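Local coordinates for protein endo-beta-1,4-glucanase (cellulase B) (Bacillus halodurans, PDB 4V2X) that probably hydrolyses beta-1,4-glucans as a family 5 glycoside hydrolase, its catalytic module joined to an immunoglobulin-like module and a carbohydrate-binding module, at residues T188-E193 with D234-V239. Numbering follows the deposited sequence.
Sequences TKLMFE and DIRPLV
R236 lays its CD over the centre of the F192 ring, 3.6 Å from the centroid, a CH-pi contact made face-on by the aliphatic part of the arginine. A bend at chi3 (-52°) then turns the guanidinium back along 188-193, its plane tilted 30° from the ring. There NH1 donates to L190 O in a nearly straight bond of 2.9 Å; the oxygen lies in the guanidinium plane, while NH1 stands out of the L190 carbonyl plane. NH1 also reaches P187 O, NH2 reaches Y186 O and NE is held by N233, so the buried head is gripped on all three nitrogens. With an alanine in place of R236, L190 O would probably lose this donor and one face of the F192 ring its cover. Further on the strands close up: V239 N donates to F192 O at 2.7 Å, whereas F192 N to P237 O is weak at 3.4 Å. On the side shared by F192 and L238, F192 CB meets L238 CD2 at 4.0 Å, and helix 209-227 covers both. On the other side, V239 CG2 touches M191 CG and V239 CB packs on E193 CB at 3.8 Å; the E193 carboxylate makes a salt bridge to R107 and a hydrogen bond to N149. At the opposite end the side chains of T188 and I235 meet more loosely, CG2 to CG1 at 4.1 Å, and both residues are partly exposed. Strands 190-193 and 238-241, joined through helix 209-227 in a beta-alpha-beta crossover, are thus neighbouring parallel staves, fourth and fifth, of the (beta/alpha)8 barrel characteristic of family 5 glycoside hydrolases.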
ATOM      1  N   THR A 188      19.338  20.886 -14.605  1.00 21.68           N
ATOM      2  CA  THR A 188      18.545  19.672 -14.365  1.00 22.20           C
ATOM      3  C   THR A 188      19.309  18.378 -14.669  1.00 20.36           C
ATOM      4  O   THR A 188      18.785  17.291 -14.429  1.00 20.01           O
ATOM      5  CB  THR A 188      17.230  19.679 -15.163  1.00 24.14           C
ATOM      6  OG1 THR A 188      17.504  19.870 -16.555  1.00 25.06           O
ATOM      7  CG2 THR A 188      16.324  20.796 -14.657  1.00 25.34           C
ATOM      8  N   LYS A 189      20.531  18.497 -15.184  1.00 20.00           N
ATOM      9  CA  LYS A 189      21.436  17.345 -15.305  1.00 20.27           C
ATOM     10  C   LYS A 189      21.873  16.829 -13.928  1.00 18.50           C
ATOM     11  O   LYS A 189      22.381  15.706 -13.818  1.00 17.62           O
ATOM     12  CB  LYS A 189      22.651  17.694 -16.162  1.00 21.82           C
ATOM     13  CG  LYS A 189      22.270  17.959 -17.611  1.00 24.74           C
ATOM     14  CD  LYS A 189      23.471  18.267 -18.479  1.00 28.23           C
ATOM     15  CE  LYS A 189      24.269  17.020 -18.792  1.00 28.23           C
ATOM     16  NZ  LYS A 189      25.301  17.309 -19.825  1.00 29.85           N
ATOM     17  N   LEU A 190      21.693  17.653 -12.896  1.00 17.46           N
ATOM     18  CA  LEU A 190      21.776  17.194 -11.501  1.00 16.70           C
ATOM     19  C   LEU A 190      20.415  16.626 -11.090  1.00 16.39           C
ATOM     20  O   LEU A 190      19.395  17.324 -11.161  1.00 16.89           O
ATOM     21  CB  LEU A 190      22.162  18.342 -10.559  1.00 16.54           C
ATOM     22  CG  LEU A 190      22.148  18.046  -9.053  1.00 15.82           C
ATOM     23  CD1 LEU A 190      23.131  16.936  -8.688  1.00 15.69           C
ATOM     24  CD2 LEU A 190      22.449  19.313  -8.264  1.00 16.65           C
ATOM     25  N   MET A 191      20.401  15.356 -10.695  1.00 15.87           N
ATOM     26  CA  MET A 191      19.179  14.692 -10.233  1.00 15.04           C
ATOM     27  C   MET A 191      19.335  14.253  -8.778  1.00 14.71           C
ATOM     28  O   MET A 191      20.453  14.056  -8.301  1.00 13.67           O
ATOM     29  CB  MET A 191      18.844  13.491 -11.125  1.00 15.55           C
ATOM     30  CG  MET A 191      19.768  12.292 -10.962  1.00 15.52           C
ATOM     31  SD  MET A 191      19.805  11.234 -12.422  1.00 15.45           S
ATOM     32  CE  MET A 191      20.949  12.168 -13.440  1.00 16.04           C
ATOM     33  N   PHE A 192      18.207  14.117  -8.082  1.00 14.92           N
ATOM     34  CA  PHE A 192      18.188  13.700  -6.679  1.00 14.43           C
ATOM     35  C   PHE A 192      17.625  12.294  -6.529  1.00 13.62           C
ATOM     36  O   PHE A 192      16.607  11.971  -7.135  1.00 13.77           O
ATOM     37  CB  PHE A 192      17.290  14.616  -5.837  1.00 14.67           C
ATOM     38  CG  PHE A 192      17.656  16.081  -5.867  1.00 16.41           C
ATOM     39  CD1 PHE A 192      18.935  16.518  -6.166  1.00 17.47           C
ATOM     40  CD2 PHE A 192      16.694  17.032  -5.529  1.00 17.54           C
ATOM     41  CE1 PHE A 192      19.241  17.874  -6.163  1.00 18.06           C
ATOM     42  CE2 PHE A 192      16.994  18.385  -5.524  1.00 18.61           C
ATOM     43  CZ  PHE A 192      18.268  18.808  -5.844  1.00 18.42           C
ATOM     44  N   GLU A 193      18.268  11.497  -5.676  1.00 12.71           N
ATOM     45  CA  GLU A 193      17.823  10.143  -5.318  1.00 12.55           C
ATOM     46  C   GLU A 193      17.480  10.122  -3.829  1.00 12.27           C
ATOM     47  O   GLU A 193      18.303  10.480  -2.990  1.00 12.87           O
ATOM     48  CB  GLU A 193      18.941   9.149  -5.625  1.00 12.60           C
ATOM     49  CG  GLU A 193      18.697   7.706  -5.206  1.00 13.60           C
ATOM     50  CD  GLU A 193      19.952   6.855  -5.312  1.00 14.33           C
ATOM     51  OE1 GLU A 193      21.069   7.416  -5.346  1.00 16.05           O
ATOM     52  OE2 GLU A 193      19.826   5.618  -5.361  1.00 16.08           O
ATOM     53  N   ASP A 234      10.878  22.008  -9.730  1.00 24.89           N
ATOM     54  CA  ASP A 234       9.560  21.613 -10.216  1.00 25.49           C
ATOM     55  C   ASP A 234       9.642  20.569 -11.332  1.00 24.02           C
ATOM     56  O   ASP A 234       8.705  19.800 -11.518  1.00 24.92           O
ATOM     57  CB  ASP A 234       8.748  22.833 -10.682  1.00 27.63           C
ATOM     58  CG  ASP A 234       9.428  23.616 -11.792  1.00 30.22           C
ATOM     59  OD1 ASP A 234      10.678  23.641 -11.852  1.00 30.39           O
ATOM     60  OD2 ASP A 234       8.698  24.229 -12.600  1.00 35.99           O
ATOM     61  N   ILE A 235      10.757  20.546 -12.060  1.00 23.70           N
ATOM     62  CA  ILE A 235      10.963  19.583 -13.143  1.00 23.96           C
ATOM     63  C   ILE A 235      12.200  18.679 -12.993  1.00 22.47           C
ATOM     64  O   ILE A 235      12.375  17.749 -13.782  1.00 24.01           O
ATOM     65  CB  ILE A 235      11.021  20.286 -14.521  1.00 25.84           C
ATOM     66  CG1 ILE A 235      12.232  21.227 -14.627  1.00 27.71           C
ATOM     67  CG2 ILE A 235       9.726  21.043 -14.772  1.00 26.45           C
ATOM     68  CD1 ILE A 235      12.451  21.776 -16.022  1.00 30.13           C
ATOM     69  N   ARG A 236      13.045  18.933 -11.995  1.00 21.35           N
ATOM     70  CA  ARG A 236      14.281  18.162 -11.832  1.00 19.32           C
ATOM     71  C   ARG A 236      13.952  16.685 -11.714  1.00 18.84           C
ATOM     72  O   ARG A 236      13.085  16.309 -10.927  1.00 19.14           O
ATOM     73  CB  ARG A 236      15.046  18.602 -10.588  1.00 19.22           C
ATOM     74  CG  ARG A 236      16.405  17.933 -10.428  1.00 18.28           C
ATOM     75  CD  ARG A 236      17.126  18.410  -9.178  1.00 18.24           C
ATOM     76  NE  ARG A 236      17.194  19.869  -9.125  1.00 18.80           N
ATOM     77  CZ  ARG A 236      17.988  20.633  -9.873  1.00 19.67           C
ATOM     78  NH1 ARG A 236      18.830  20.100 -10.753  1.00 18.98           N
ATOM     79  NH2 ARG A 236      17.932  21.959  -9.746  1.00 21.11           N
ATOM     80  N   PRO A 237      14.644  15.836 -12.495  1.00 18.54           N
ATOM     81  CA  PRO A 237      14.386  14.410 -12.348  1.00 17.78           C
ATOM     82  C   PRO A 237      14.689  13.886 -10.945  1.00 16.75           C
ATOM     83  O   PRO A 237      15.672  14.293 -10.319  1.00 16.45           O
ATOM     84  CB  PRO A 237      15.321  13.788 -13.387  1.00 18.14           C
ATOM     85  CG  PRO A 237      15.331  14.815 -14.467  1.00 18.56           C
ATOM     86  CD  PRO A 237      15.403  16.118 -13.724  1.00 18.74           C
ATOM     87  N   LEU A 238      13.826  12.995 -10.473  1.00 16.31           N
ATOM     88  CA  LEU A 238      13.945  12.401  -9.151  1.00 15.53           C
ATOM     89  C   LEU A 238      14.029  10.898  -9.295  1.00 15.46           C
ATOM     90  O   LEU A 238      13.299  10.287 -10.087  1.00 16.02           O
ATOM     91  CB  LEU A 238      12.745  12.765  -8.280  1.00 15.91           C
ATOM     92  CG  LEU A 238      12.479  14.263  -8.152  1.00 16.68           C
ATOM     93  CD1 LEU A 238      11.269  14.511  -7.272  1.00 17.76           C
ATOM     94  CD2 LEU A 238      13.700  14.992  -7.618  1.00 16.78           C
ATOM     95  N   VAL A 239      14.929  10.308  -8.515  1.00 13.85           N
ATOM     96  CA  VAL A 239      15.224   8.885  -8.592  1.00 13.43           C
ATOM     97  C   VAL A 239      14.687   8.201  -7.342  1.00 12.71           C
ATOM     98  O   VAL A 239      15.039   8.577  -6.222  1.00 13.44           O
ATOM     99  CB  VAL A 239      16.747   8.641  -8.729  1.00 12.99           C
ATOM    100  CG1 VAL A 239      17.040   7.152  -8.897  1.00 13.12           C
ATOM    101  CG2 VAL A 239      17.315   9.420  -9.909  1.00 13.72           C
TER